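Ileal bile acid-binding protein (Danio rerio, PDB 3ELX) binds bile acids such as cholate and probably carries them, and perhaps fatty acids, through the cytoplasm. Local coordinates at residues Lys9-Ser14 and Lys39-Ile44; Cys22-Ile27 and Ser116-Ala121; Asp49-Thr54 and Asn65-Gly70; Gly109-Glu114 and Val128-Lys133. One frame throughout, in Å; residues are numbered along the deposited sequence.

Contact 1 of 4, residues Lys9-Ser14 and Lys39-Ile44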
loop_
_atom_site.group_PDB
_atom_site.type_symbol
_atom_site.label_atom_id
_atom_site.label_comp_id
_atom_site.label_asym_id
_atom_site.label_seq_id
_atom_site.Cartn_x
_atom_site.Cartn_y
_atom_site.Cartn_z
ATOM N N LYS A 9 13.019 -5.305 1.803
ATOM C CA LYS A 9 12.677 -4.009 2.390
ATOM C C LYS A 9 12.841 -2.932 1.330
ATOM O O LYS A 9 13.867 -2.867 0.642
ATOM C CB LYS A 9 13.509 -3.664 3.633
ATOM C CG LYS A 9 13.065 -4.388 4.906
ATOM C CD LYS A 9 13.705 -3.782 6.142
ATOM C CE LYS A 9 13.251 -4.514 7.402
ATOM N NZ LYS A 9 13.672 -3.774 8.617
ATOM N N TRP A 10 11.798 -2.113 1.217
ATOM C CA TRP A 10 11.666 -1.088 0.186
ATOM C C TRP A 10 11.391 0.249 0.839
ATOM O O TRP A 10 10.778 0.297 1.901
ATOM C CB TRP A 10 10.468 -1.423 -0.703
ATOM C CG TRP A 10 10.480 -2.825 -1.291
ATOM C CD1 TRP A 10 10.075 -3.981 -0.669
ATOM C CD2 TRP A 10 10.900 -3.207 -2.613
ATOM N NE1 TRP A 10 10.201 -5.050 -1.531
ATOM C CE2 TRP A 10 10.713 -4.607 -2.723
ATOM C CE3 TRP A 10 11.397 -2.500 -3.719
ATOM C CZ2 TRP A 10 11.020 -5.314 -3.894
ATOM C CZ3 TRP A 10 11.708 -3.207 -4.884
ATOM C CH2 TRP A 10 11.516 -4.595 -4.957
ATOM N N GLU A 11 11.826 1.339 0.210
ATOM C CA GLU A 11 11.567 2.675 0.754
ATOM C C GLU A 11 11.092 3.626 -0.330
ATOM O O GLU A 11 11.651 3.658 -1.432
ATOM C CB GLU A 11 12.835 3.228 1.405
ATOM C CG GLU A 11 12.679 4.559 2.111
ATOM C CD GLU A 11 14.028 5.060 2.601
ATOM O OE1 GLU A 11 14.312 4.953 3.819
ATOM O OE2 GLU A 11 14.820 5.539 1.749
ATOM N N THR A 12 10.056 4.390 -0.013
ATOM C CA THR A 12 9.475 5.327 -0.972
ATOM C C THR A 12 10.555 6.216 -1.573
ATOM O O THR A 12 11.358 6.800 -0.853
ATOM C CB THR A 12 8.421 6.195 -0.298
ATOM O OG1 THR A 12 7.433 5.350 0.306
ATOM C CG2 THR A 12 7.750 7.095 -1.319
ATOM N N GLU A 13 10.547 6.321 -2.899
ATOM C CA GLU A 13 11.529 7.120 -3.642
ATOM C C GLU A 13 10.809 8.226 -4.414
ATOM O O GLU A 13 11.270 9.375 -4.453
ATOM C CB GLU A 13 12.301 6.188 -4.575
ATOM C CG GLU A 13 13.303 6.818 -5.510
ATOM C CD GLU A 13 13.951 5.788 -6.421
ATOM O OE1 GLU A 13 15.186 5.842 -6.587
ATOM O OE2 GLU A 13 13.225 4.933 -6.980
ATOM N N SER A 14 9.666 7.864 -4.995
ATOM C CA SER A 14 8.821 8.766 -5.784
ATOM C C SER A 14 7.386 8.660 -5.282
ATOM O O SER A 14 6.935 7.589 -4.864
ATOM C CB SER A 14 8.859 8.378 -7.264
ATOM O OG SER A 14 10.190 8.348 -7.752
ATOM N N LYS A 39 9.288 9.080 4.224
ATOM C CA LYS A 39 9.522 7.994 3.273
ATOM C C LYS A 39 9.086 6.678 3.910
ATOM O O LYS A 39 9.741 6.167 4.817
ATOM C CB LYS A 39 10.994 7.942 2.846
ATOM C CG LYS A 39 11.475 9.221 2.192
ATOM C CD LYS A 39 12.826 9.060 1.507
ATOM C CE LYS A 39 13.969 9.411 2.419
ATOM N NZ LYS A 39 13.959 10.835 2.878
ATOM N N LEU A 40 7.968 6.139 3.450
ATOM C CA LEU A 40 7.474 4.903 4.029
ATOM C C LEU A 40 8.365 3.724 3.648
ATOM O O LEU A 40 8.642 3.513 2.458
ATOM C CB LEU A 40 6.065 4.630 3.537
ATOM C CG LEU A 40 5.339 3.437 4.150
ATOM C CD1 LEU A 40 4.973 3.771 5.591
ATOM C CD2 LEU A 40 4.084 3.112 3.329
ATOM N N VAL A 41 8.786 2.956 4.654
ATOM C CA VAL A 41 9.480 1.682 4.436
ATOM C C VAL A 41 8.489 0.529 4.498
ATOM O O VAL A 41 7.659 0.449 5.409
ATOM C CB VAL A 41 10.629 1.456 5.438
ATOM C CG1 VAL A 41 11.223 0.059 5.298
ATOM C CG2 VAL A 41 11.712 2.497 5.210
ATOM N N THR A 42 8.583 -0.339 3.499
ATOM C CA THR A 42 7.732 -1.515 3.377
ATOM C C THR A 42 8.605 -2.751 3.460
ATOM O O THR A 42 9.609 -2.849 2.757
ATOM C CB THR A 42 6.996 -1.520 2.018
ATOM O OG1 THR A 42 6.149 -0.371 1.922
ATOM C CG2 THR A 42 6.135 -2.757 1.875
ATOM N N GLU A 43 8.220 -3.696 4.308
ATOM C CA GLU A 43 8.889 -4.983 4.372
ATOM C C GLU A 43 7.915 -6.056 3.893
ATOM O O GLU A 43 6.790 -6.151 4.399
ATOM C CB GLU A 43 9.329 -5.263 5.801
ATOM C CG GLU A 43 10.043 -6.574 5.989
ATOM C CD GLU A 43 10.305 -6.870 7.455
ATOM O OE1 GLU A 43 9.733 -6.174 8.335
ATOM O OE2 GLU A 43 11.084 -7.799 7.723
ATOM N N ILE A 44 8.350 -6.853 2.923
ATOM C CA ILE A 44 7.486 -7.912 2.392
ATOM C C ILE A 44 8.168 -9.270 2.492
ATOM O O ILE A 44 9.344 -9.413 2.154
ATOM C CB ILE A 44 7.056 -7.648 0.931
ATOM C CG1 ILE A 44 6.454 -6.244 0.796
ATOM C CG2 ILE A 44 6.035 -8.723 0.465
ATOM C CD1 ILE A 44 6.450 -5.721 -0.625
HETATM O O HOH W 1 12.558 6.047 5.606
HETATM O O HOH W 2 6.140 7.715 1.642
#

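Contact 2 of 4, residues Cys22-Ile27 and Ser116-Ala121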
loop_
_atom_site.group_PDB
_atom_site.type_symbol
_atom_site.label_atom_id
_atom_site.label_comp_id
_atom_site.label_asym_id
_atom_site.label_seq_id
_atom_site.Cartn_x
_atom_site.Cartn_y
_atom_site.Cartn_z
ATOM N N CYS A 22 -5.176 11.851 -0.169
ATOM C CA CYS A 22 -5.403 11.884 1.270
ATOM C C CYS A 22 -6.608 12.760 1.615
ATOM O O CYS A 22 -7.402 12.415 2.492
ATOM C CB CYS A 22 -4.155 12.358 2.007
ATOM S SG CYS A 22 -2.820 11.153 2.054
ATOM N N LYS A 23 -6.752 13.875 0.907
ATOM C CA LYS A 23 -7.912 14.751 1.078
ATOM C C LYS A 23 -9.220 14.051 0.712
ATOM O O LYS A 23 -10.238 14.229 1.393
ATOM C CB LYS A 23 -7.748 16.031 0.262
ATOM C CG LYS A 23 -6.767 17.034 0.864
ATOM C CD LYS A 23 -6.715 18.326 0.060
ATOM C CE LYS A 23 -5.848 18.189 -1.185
ATOM N NZ LYS A 23 -5.953 19.386 -2.066
ATOM N N LEU A 24 -9.195 13.253 -0.353
ATOM C CA LEU A 24 -10.411 12.583 -0.818
ATOM C C LEU A 24 -10.879 11.501 0.156
ATOM O O LEU A 24 -12.077 11.401 0.438
ATOM C CB LEU A 24 -10.233 12.012 -2.232
ATOM C CG LEU A 24 -11.465 11.398 -2.911
ATOM C CD1 LEU A 24 -12.597 12.409 -3.087
ATOM C CD2 LEU A 24 -11.094 10.772 -4.249
ATOM N N ILE A 25 -9.942 10.713 0.684
ATOM C CA ILE A 25 -10.288 9.648 1.640
ATOM C C ILE A 25 -10.441 10.153 3.087
ATOM O O ILE A 25 -10.675 9.358 4.002
ATOM C CB ILE A 25 -9.327 8.421 1.570
ATOM C CG1 ILE A 25 -7.913 8.799 2.019
ATOM C CG2 ILE A 25 -9.351 7.786 0.171
ATOM C CD1 ILE A 25 -7.072 7.617 2.493
ATOM N N GLY A 26 -10.295 11.464 3.281
ATOM C CA GLY A 26 -10.661 12.116 4.542
ATOM C C GLY A 26 -9.580 12.254 5.599
ATOM O O GLY A 26 -9.886 12.362 6.791
ATOM N N ILE A 27 -8.319 12.253 5.175
ATOM C CA ILE A 27 -7.200 12.499 6.083
ATOM C C ILE A 27 -7.147 13.993 6.434
ATOM O O ILE A 27 -7.207 14.839 5.533
ATOM C CB ILE A 27 -5.839 12.042 5.466
ATOM C CG1 ILE A 27 -5.924 10.608 4.909
ATOM C CG2 ILE A 27 -4.679 12.206 6.466
ATOM C CD1 ILE A 27 -6.270 9.525 5.925
ATOM N N SER A 116 -2.957 3.636 -5.394
ATOM C CA SER A 116 -4.203 3.691 -4.629
ATOM C C SER A 116 -5.194 4.569 -5.392
ATOM O O SER A 116 -4.890 5.713 -5.733
ATOM C CB SER A 116 -3.962 4.259 -3.227
ATOM O OG SER A 116 -2.874 3.633 -2.564
ATOM N N THR A 117 -6.379 4.030 -5.657
ATOM C CA THR A 117 -7.361 4.710 -6.492
ATOM C C THR A 117 -8.637 4.908 -5.691
ATOM O O THR A 117 -9.270 3.944 -5.260
ATOM C CB THR A 117 -7.637 3.879 -7.748
ATOM O OG1 THR A 117 -6.394 3.671 -8.433
ATOM C CG2 THR A 117 -8.638 4.580 -8.672
ATOM N N ALA A 118 -8.991 6.169 -5.471
ATOM C CA ALA A 118 -10.213 6.493 -4.746
ATOM C C ALA A 118 -11.153 7.324 -5.610
ATOM O O ALA A 118 -10.725 7.982 -6.559
ATOM C CB ALA A 118 -9.886 7.213 -3.460
ATOM N N SER A 119 -12.433 7.290 -5.270
ATOM C CA SER A 119 -13.448 7.929 -6.085
ATOM C C SER A 119 -14.465 8.658 -5.216
ATOM O O SER A 119 -14.941 8.104 -4.228
ATOM C CB SER A 119 -14.134 6.858 -6.932
ATOM O OG SER A 119 -15.337 7.327 -7.489
ATOM N N GLY A 120 -14.783 9.896 -5.590
ATOM C CA GLY A 120 -15.791 10.681 -4.877
ATOM C C GLY A 120 -16.501 11.714 -5.735
ATOM O O GLY A 120 -16.548 11.593 -6.963
ATOM N N ALA A 121 -17.050 12.734 -5.072
ATOM C CA ALA A 121 -17.796 13.811 -5.723
ATOM C C ALA A 121 -16.967 14.599 -6.736
ATOM O O ALA A 121 -17.401 14.789 -7.877
ATOM C CB ALA A 121 -18.392 14.753 -4.677
#

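Contact 3 of 4, residues Asp49-Thr54 and Asn65-Gly70. With EDO (1,2-ethanediol), chain B.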
loop_
_atom_site.group_PDB
_atom_site.type_symbol
_atom_site.label_atom_id
_atom_site.label_comp_id
_atom_site.label_asym_id
_atom_site.label_seq_id
_atom_site.Cartn_x
_atom_site.Cartn_y
_atom_site.Cartn_z
ATOM N N ASP A 49 1.793 -17.606 -2.787
ATOM C CA ASP A 49 0.575 -16.805 -2.642
ATOM C C ASP A 49 0.442 -16.205 -1.243
ATOM O O ASP A 49 -0.447 -15.386 -0.996
ATOM C CB ASP A 49 -0.661 -17.660 -2.904
ATOM C CG ASP A 49 -0.781 -18.098 -4.354
ATOM O OD1 ASP A 49 -1.491 -19.090 -4.606
ATOM O OD2 ASP A 49 -0.166 -17.443 -5.224
ATOM N N ASP A 50 1.328 -16.621 -0.339
ATOM C CA ASP A 50 1.275 -16.213 1.065
ATOM C C ASP A 50 2.148 -14.982 1.306
ATOM O O ASP A 50 3.379 -15.054 1.207
ATOM C CB ASP A 50 1.729 -17.407 1.917
ATOM C CG ASP A 50 1.693 -17.134 3.410
ATOM O OD1 ASP A 50 1.940 -15.990 3.836
ATOM O OD2 ASP A 50 1.465 -18.112 4.166
ATOM N N PHE A 51 1.514 -13.852 1.629
ATOM C CA PHE A 51 2.237 -12.590 1.859
ATOM C C PHE A 51 2.136 -12.121 3.299
ATOM O O PHE A 51 1.078 -12.235 3.926
ATOM C CB PHE A 51 1.650 -11.454 1.016
ATOM C CG PHE A 51 1.978 -11.523 -0.439
ATOM C CD1 PHE A 51 1.280 -12.384 -1.279
ATOM C CD2 PHE A 51 2.954 -10.684 -0.985
ATOM C CE1 PHE A 51 1.562 -12.441 -2.634
ATOM C CE2 PHE A 51 3.240 -10.729 -2.355
ATOM C CZ PHE A 51 2.545 -11.603 -3.176
ATOM N N THR A 52 3.236 -11.565 3.804
ATOM C CA THR A 52 3.224 -10.770 5.033
ATOM C C THR A 52 3.757 -9.405 4.632
ATOM O O THR A 52 4.903 -9.287 4.179
ATOM C CB THR A 52 4.119 -11.376 6.129
ATOM O OG1 THR A 52 3.704 -12.720 6.397
ATOM C CG2 THR A 52 4.042 -10.541 7.415
ATOM N N TRP A 53 2.927 -8.386 4.803
ATOM C CA TRP A 53 3.200 -7.071 4.233
ATOM C C TRP A 53 3.204 -6.061 5.366
ATOM O O TRP A 53 2.171 -5.809 5.970
ATOM C CB TRP A 53 2.088 -6.745 3.235
ATOM C CG TRP A 53 2.427 -5.665 2.267
ATOM C CD1 TRP A 53 2.603 -4.335 2.537
ATOM C CD2 TRP A 53 2.621 -5.821 0.855
ATOM N NE1 TRP A 53 2.895 -3.653 1.374
ATOM C CE2 TRP A 53 2.912 -4.545 0.332
ATOM C CE3 TRP A 53 2.565 -6.918 -0.018
ATOM C CZ2 TRP A 53 3.145 -4.331 -1.029
ATOM C CZ3 TRP A 53 2.812 -6.707 -1.372
ATOM C CH2 TRP A 53 3.102 -5.420 -1.859
ATOM N N THR A 54 4.375 -5.500 5.660
ATOM C CA THR A 54 4.543 -4.626 6.823
ATOM C C THR A 54 4.934 -3.219 6.388
ATOM O O THR A 54 5.836 -3.044 5.567
ATOM C CB THR A 54 5.612 -5.216 7.776
ATOM O OG1 THR A 54 5.228 -6.544 8.165
ATOM C CG2 THR A 54 5.773 -4.365 9.015
ATOM N N ASN A 65 -0.218 -6.682 7.300
ATOM C CA ASN A 65 -1.286 -7.475 6.711
ATOM C C ASN A 65 -0.736 -8.796 6.246
ATOM O O ASN A 65 0.272 -8.843 5.545
ATOM C CB ASN A 65 -1.954 -6.736 5.558
ATOM C CG ASN A 65 -3.039 -5.800 6.039
ATOM O OD1 ASN A 65 -3.898 -6.203 6.817
ATOM N ND2 ASN A 65 -2.988 -4.550 5.606
ATOM N N LYS A 66 -1.395 -9.865 6.682
ATOM C CA LYS A 66 -1.073 -11.218 6.250
ATOM C C LYS A 66 -2.250 -11.725 5.438
ATOM O O LYS A 66 -3.399 -11.751 5.914
ATOM C CB LYS A 66 -0.814 -12.134 7.447
ATOM C CG LYS A 66 0.426 -11.751 8.219
ATOM C CD LYS A 66 0.494 -12.460 9.561
ATOM C CE LYS A 66 1.413 -13.673 9.528
ATOM N NZ LYS A 66 0.958 -14.728 8.583
ATOM N N PHE A 67 -1.967 -12.081 4.191
ATOM C CA PHE A 67 -3.017 -12.562 3.304
ATOM C C PHE A 67 -2.504 -13.645 2.381
ATOM O O PHE A 67 -1.304 -13.714 2.105
ATOM C CB PHE A 67 -3.643 -11.413 2.502
ATOM C CG PHE A 67 -2.664 -10.639 1.657
ATOM C CD1 PHE A 67 -2.050 -9.487 2.159
ATOM C CD2 PHE A 67 -2.368 -11.042 0.348
ATOM C CE1 PHE A 67 -1.138 -8.749 1.369
ATOM C CE2 PHE A 67 -1.473 -10.309 -0.449
ATOM C CZ PHE A 67 -0.855 -9.170 0.058
ATOM N N ILE A 68 -3.414 -14.503 1.934
ATOM C CA ILE A 68 -3.101 -15.488 0.896
ATOM C C ILE A 68 -3.932 -15.122 -0.320
ATOM O O ILE A 68 -5.161 -15.017 -0.233
ATOM C CB ILE A 68 -3.407 -16.935 1.361
ATOM C CG1 ILE A 68 -2.523 -17.275 2.569
ATOM C CG2 ILE A 68 -3.195 -17.926 0.208
ATOM C CD1 ILE A 68 -2.939 -18.529 3.308
ATOM N N VAL A 69 -3.266 -14.904 -1.446
ATOM C CA VAL A 69 -3.988 -14.536 -2.667
ATOM C C VAL A 69 -5.067 -15.581 -2.962
ATOM O O VAL A 69 -4.809 -16.784 -2.908
ATOM C CB VAL A 69 -3.036 -14.382 -3.863
ATOM C CG1 VAL A 69 -3.806 -14.027 -5.146
ATOM C CG2 VAL A 69 -1.991 -13.316 -3.559
ATOM N N GLY A 70 -6.281 -15.111 -3.254
ATOM C CA GLY A 70 -7.397 -16.008 -3.586
ATOM C C GLY A 70 -8.160 -16.598 -2.412
ATOM O O GLY A 70 -9.163 -17.294 -2.609
HETATM C C1 EDO B . -0.514 -2.774 1.019
HETATM O O1 EDO B . -1.428 -2.047 0.648
HETATM C C2 EDO B . -0.803 -4.039 1.790
HETATM O O2 EDO B . -1.118 -3.715 3.151
HETATM O O HOH W 3 -3.745 -19.188 -3.455
HETATM O O HOH W 4 0.429 -14.497 5.364
#

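Contact 4 of 4, residues Gly109-Glu114 and Val128-Lys133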
loop_
_atom_site.group_PDB
_atom_site.type_symbol
_atom_site.label_atom_id
_atom_site.label_comp_id
_atom_site.label_asym_id
_atom_site.label_seq_id
_atom_site.Cartn_x
_atom_site.Cartn_y
_atom_site.Cartn_z
ATOM N N GLY A 109 10.236 -2.605 -13.310
ATOM C CA GLY A 109 11.570 -2.031 -13.486
ATOM C C GLY A 109 12.404 -2.108 -12.220
ATOM O O GLY A 109 13.204 -1.209 -11.933
ATOM N N GLY A 110 12.207 -3.186 -11.464
ATOM C CA GLY A 110 12.934 -3.431 -10.228
ATOM C C GLY A 110 12.443 -2.636 -9.030
ATOM O O GLY A 110 13.024 -2.736 -7.948
ATOM N N LYS A 111 11.383 -1.850 -9.227
ATOM C CA LYS A 111 10.828 -0.996 -8.167
ATOM C C LYS A 111 9.456 -1.497 -7.741
ATOM O O LYS A 111 8.739 -2.090 -8.540
ATOM C CB LYS A 111 10.677 0.448 -8.638
ATOM C CG LYS A 111 11.848 0.998 -9.425
ATOM C CD LYS A 111 12.877 1.588 -8.525
ATOM C CE LYS A 111 13.950 2.237 -9.378
ATOM N NZ LYS A 111 14.456 3.466 -8.748
ATOM N N LEU A 112 9.102 -1.242 -6.486
ATOM C CA LEU A 112 7.765 -1.550 -5.974
ATOM C C LEU A 112 6.851 -0.377 -6.296
ATOM O O LEU A 112 7.066 0.727 -5.804
ATOM C CB LEU A 112 7.819 -1.791 -4.460
ATOM C CG LEU A 112 6.499 -2.045 -3.727
ATOM C CD1 LEU A 112 5.890 -3.340 -4.169
ATOM C CD2 LEU A 112 6.708 -2.030 -2.212
ATOM N N VAL A 113 5.837 -0.612 -7.132
ATOM C CA VAL A 113 4.932 0.455 -7.541
ATOM C C VAL A 113 3.541 0.190 -6.998
ATOM O O VAL A 113 2.920 -0.815 -7.344
ATOM C CB VAL A 113 4.864 0.593 -9.072
ATOM C CG1 VAL A 113 3.972 1.771 -9.440
ATOM C CG2 VAL A 113 6.277 0.788 -9.661
ATOM N N GLU A 114 3.067 1.105 -6.159
ATOM C CA GLU A 114 1.810 0.940 -5.436
ATOM C C GLU A 114 0.852 2.049 -5.827
ATOM O O GLU A 114 1.164 3.225 -5.661
ATOM C CB GLU A 114 2.062 0.971 -3.935
ATOM C CG GLU A 114 2.929 -0.171 -3.457
ATOM C CD GLU A 114 3.215 -0.086 -1.975
ATOM O OE1 GLU A 114 2.366 -0.544 -1.180
ATOM O OE2 GLU A 114 4.285 0.443 -1.611
ATOM N N VAL A 128 0.216 7.348 -6.472
ATOM C CA VAL A 128 1.198 6.396 -6.973
ATOM C C VAL A 128 2.483 6.535 -6.172
ATOM O O VAL A 128 3.104 7.593 -6.167
ATOM C CB VAL A 128 1.527 6.610 -8.471
ATOM C CG1 VAL A 128 2.494 5.531 -8.958
ATOM C CG2 VAL A 128 0.259 6.626 -9.333
ATOM N N ARG A 129 2.866 5.461 -5.489
ATOM C CA ARG A 129 4.109 5.434 -4.716
ATOM C C ARG A 129 5.076 4.460 -5.356
ATOM O O ARG A 129 4.702 3.339 -5.680
ATOM C CB ARG A 129 3.833 4.993 -3.278
ATOM C CG ARG A 129 3.007 5.973 -2.449
ATOM C CD ARG A 129 2.944 5.572 -0.959
ATOM N NE ARG A 129 4.197 4.977 -0.509
ATOM C CZ ARG A 129 4.389 3.674 -0.314
ATOM N NH1 ARG A 129 3.400 2.810 -0.496
ATOM N NH2 ARG A 129 5.574 3.234 0.074
ATOM N N THR A 130 6.325 4.885 -5.538
ATOM C CA THR A 130 7.345 4.028 -6.118
ATOM C C THR A 130 8.461 3.909 -5.090
ATOM O O THR A 130 8.979 4.922 -4.635
ATOM C CB THR A 130 7.902 4.633 -7.419
ATOM O OG1 THR A 130 6.835 4.772 -8.366
ATOM C CG2 THR A 130 8.993 3.735 -8.003
ATOM N N SER A 131 8.805 2.673 -4.731
ATOM C CA SER A 131 9.823 2.406 -3.709
ATOM C C SER A 131 10.980 1.624 -4.290
ATOM O O SER A 131 10.784 0.765 -5.156
ATOM C CB SER A 131 9.207 1.597 -2.550
ATOM O OG SER A 131 8.124 2.271 -1.927
ATOM N N LYS A 132 12.185 1.933 -3.812
ATOM C CA LYS A 132 13.394 1.211 -4.193
ATOM C C LYS A 132 13.800 0.246 -3.088
ATOM O O LYS A 132 13.491 0.456 -1.913
ATOM C CB LYS A 132 14.537 2.192 -4.494
ATOM C CG LYS A 132 14.974 3.040 -3.308
ATOM C CD LYS A 132 16.160 3.934 -3.658
ATOM C CE LYS A 132 16.617 4.693 -2.413
ATOM N NZ LYS A 132 17.643 5.738 -2.714
ATOM N N LYS A 133 14.500 -0.815 -3.466
ATOM C CA LYS A 133 15.030 -1.753 -2.489
ATOM C C LYS A 133 16.127 -1.071 -1.688
ATOM O O LYS A 133 17.027 -0.443 -2.260
ATOM C CB LYS A 133 15.582 -2.969 -3.218
ATOM C CG LYS A 133 15.967 -4.114 -2.322
ATOM C CD LYS A 133 16.331 -5.339 -3.153
ATOM C CE LYS A 133 15.184 -5.788 -4.041
ATOM N NZ LYS A 133 14.184 -6.573 -3.285
HETATM O O HOH W 5 14.761 -1.126 -6.327
HETATM O O HOH W 6 5.929 1.755 -3.253
#

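Contact 1 of 4, residues Lys9-Ser14 and Lys39-Ile44
Trp10 and Thr42 exchange two backbone hydrogen bonds, Trp10 N to Thr42 O and Thr42 N to Trp10 O, both 2.8 Å, which makes them the hydrogen-bonded pair of this antiparallel contact. With CG anti to the carbonyl carbon and beside the backbone N (chi1 -53°), the indole of Trp10 starts close to Thr42 O, which its CD1 meets at 3.6 Å at the ring edge, in plane. NE1 is 3.9 Å from the CD1 methyl of Ile44. The indole N-H itself is taken by Phe6 O, and Lys133 adds a cation-pi contact. Strands 8-16 and 41-47 are thus neighbours in the wall of the fatty-acid-binding-protein barrel, although the chain between them runs through helices 18-24 and 29-34. On the other face of the sheet from Trp10, the extended chain of Lys9 crosses that of Glu43 with CE 3.8 Å from Glu43 CD. Their charges stay apart, Lys9 NZ being 4.6 Å from OE1 of Glu43, an oxygen bonded to Tyr56 OH. Glu11, on the same face, sets its CG 3.8 Å from CG2 of Val41. One water donates both to OE1 of Glu11 and to Lys39 O, tying carboxylate to backbone.

Contact 2 of 4, residues Cys22-Ile27 and Ser116-Ala121
Leu24, in the last turn of helix 18-24, and the following Ile25 face residues Ala118-Gly120 at a distance too great for backbone pairing, with Leu24 CA 7.0 Å from Gly120 CA and Ile25 CA 7.1 Å from Ala118 CA. The helix closes in a Schellman motif: Gly26 has a positive phi (92°), Ile27 N bonds back to Cys22 O at 2.8 Å, and a weak bond runs from Gly26 N to Lys23 O. Leu24, with CG anti to its backbone N (chi1 -174°), spans the gap with both methyls. CD2 lies 3.6 Å from Ala118 O and 3.8 Å from Ala118 CB; CD1 comes within 4.0 Å of Gly120 CA, an approach permitted by the lack of a side chain there. Ile25 adds its CG2 branch, 3.7 Å from Ala118 CB, so that this one small methyl is met by both residues. Ala118 also touches Phe21 and Tyr101, the latter a cholate-binding residue. In this family the two helices cap the mouth of the barrel, and here the cap meets the rim through methyl groups. The contact is apolar and buries a modest 166 Å², so fit of shape and not directed bonding sets how cap and rim meet.

Contact 3 of 4, residues Asp49-Thr54 and Asn65-Gly70
Phe67 packs its ring against Phe51 across an antiparallel strand pair in which Phe51 N and Phe67 N each bond to the other residue's carbonyl oxygen. From Phe67 CB, on the same sheet face as Trp53 and Phe51, CG is turned into the crowded position between backbone N and carbonyl carbon (chi1 58°). CD2 lies 4.1 Å from Phe51 CB, and CE1 3.9 Å from the same atom. Further out, CE2 meets Phe51 CD1 at 3.5 Å. At the tip, CZ is 3.5 Å from Phe51 CB and 4.1 Å from Trp53 CE3, which sits at the ring edge. The result is a CH-pi contact, Phe51 CB standing 3.8 Å from the centroid of the Phe67 ring and offset toward its rim. The two phenyl planes are only 14° apart but slid so far that they barely overlap. Beside them, C2 of a bound ethanediol lies over one face of the Trp53 indole, and O2 of the ethanediol accepts a hydrogen bond from Asn65 ND2 (3.2 Å), while Asn65 OD1 serves Glu76 N. Trp53 also packs close to Gln55 and Leu94, both cholate-binding residues. This is a beta hairpin of the lipocalin-like barrel, its aromatic face probably turned to the ligand cavity, as in the family.

Contact 4 of 4, residues Gly109-Glu114 and Val128-Lys133
Val128 touches Val113, CG1 to CG1 at 4.1 Å. Arg129 follows as a hydrogen-bonded partner of Glu114, with backbone bonds in both directions. Their side chains run side by side, pointing the same way, and a salt bridge joins Arg129 NH1 to Glu114 OE2 at 2.8 Å. As a hydrogen bond it is weak, bent to 129° at the hydrogen, with the carboxylate and guanidinium planes 76° apart. NH2 of Arg129 bonds to Thr12 OG1, so this buried charge has partners on two strands. A water lies over one face of the guanidinium, 2.7 Å from Glu114 OE2 and 2.6 Å from Ser131 OG. Thr130 points to the opposite face of the sheet and sets CG2 3.7 Å from Lys111 CB. Ser131 then pairs with Leu112, again through two backbone bonds. Past Lys132, a second water accepts from Lys133 N and donates to Gly110 O (2.9 Å), linking the ends of the segments. The hairpin has strand 8-16 beside strand 124-133 and strand 102-108 beside strand 111-119, while Glu114 reaches Thr42 of strand 41-47 and lies near the cholate-binding Gln55.

Overall arrangement
Contacts 1, 3 and 4 join neighbouring strands of one ten-stranded antiparallel sheet, in series along the chain. Contacts 1 and 4, centres about 8 Å apart, meet where strand 8-16 adjoins strand 124-133, and a Glu13-Lys111 salt bridge reaches across to strand 111-119. Contact 3, its centre about 17 Å from that of contact 1, meets it through adjacent strands 41-47 and 50-57, and touches contact 4 by packing of Trp53 on Leu112 and Glu114. Contact 2, at least 21 Å from the others between centres, shares strand 111-119 with contact 4 and encloses contact 3 in sequence. Barrel wall and helical cap thus probably enclose the family's internal ligand cavity, while binding sites also occur on the surface.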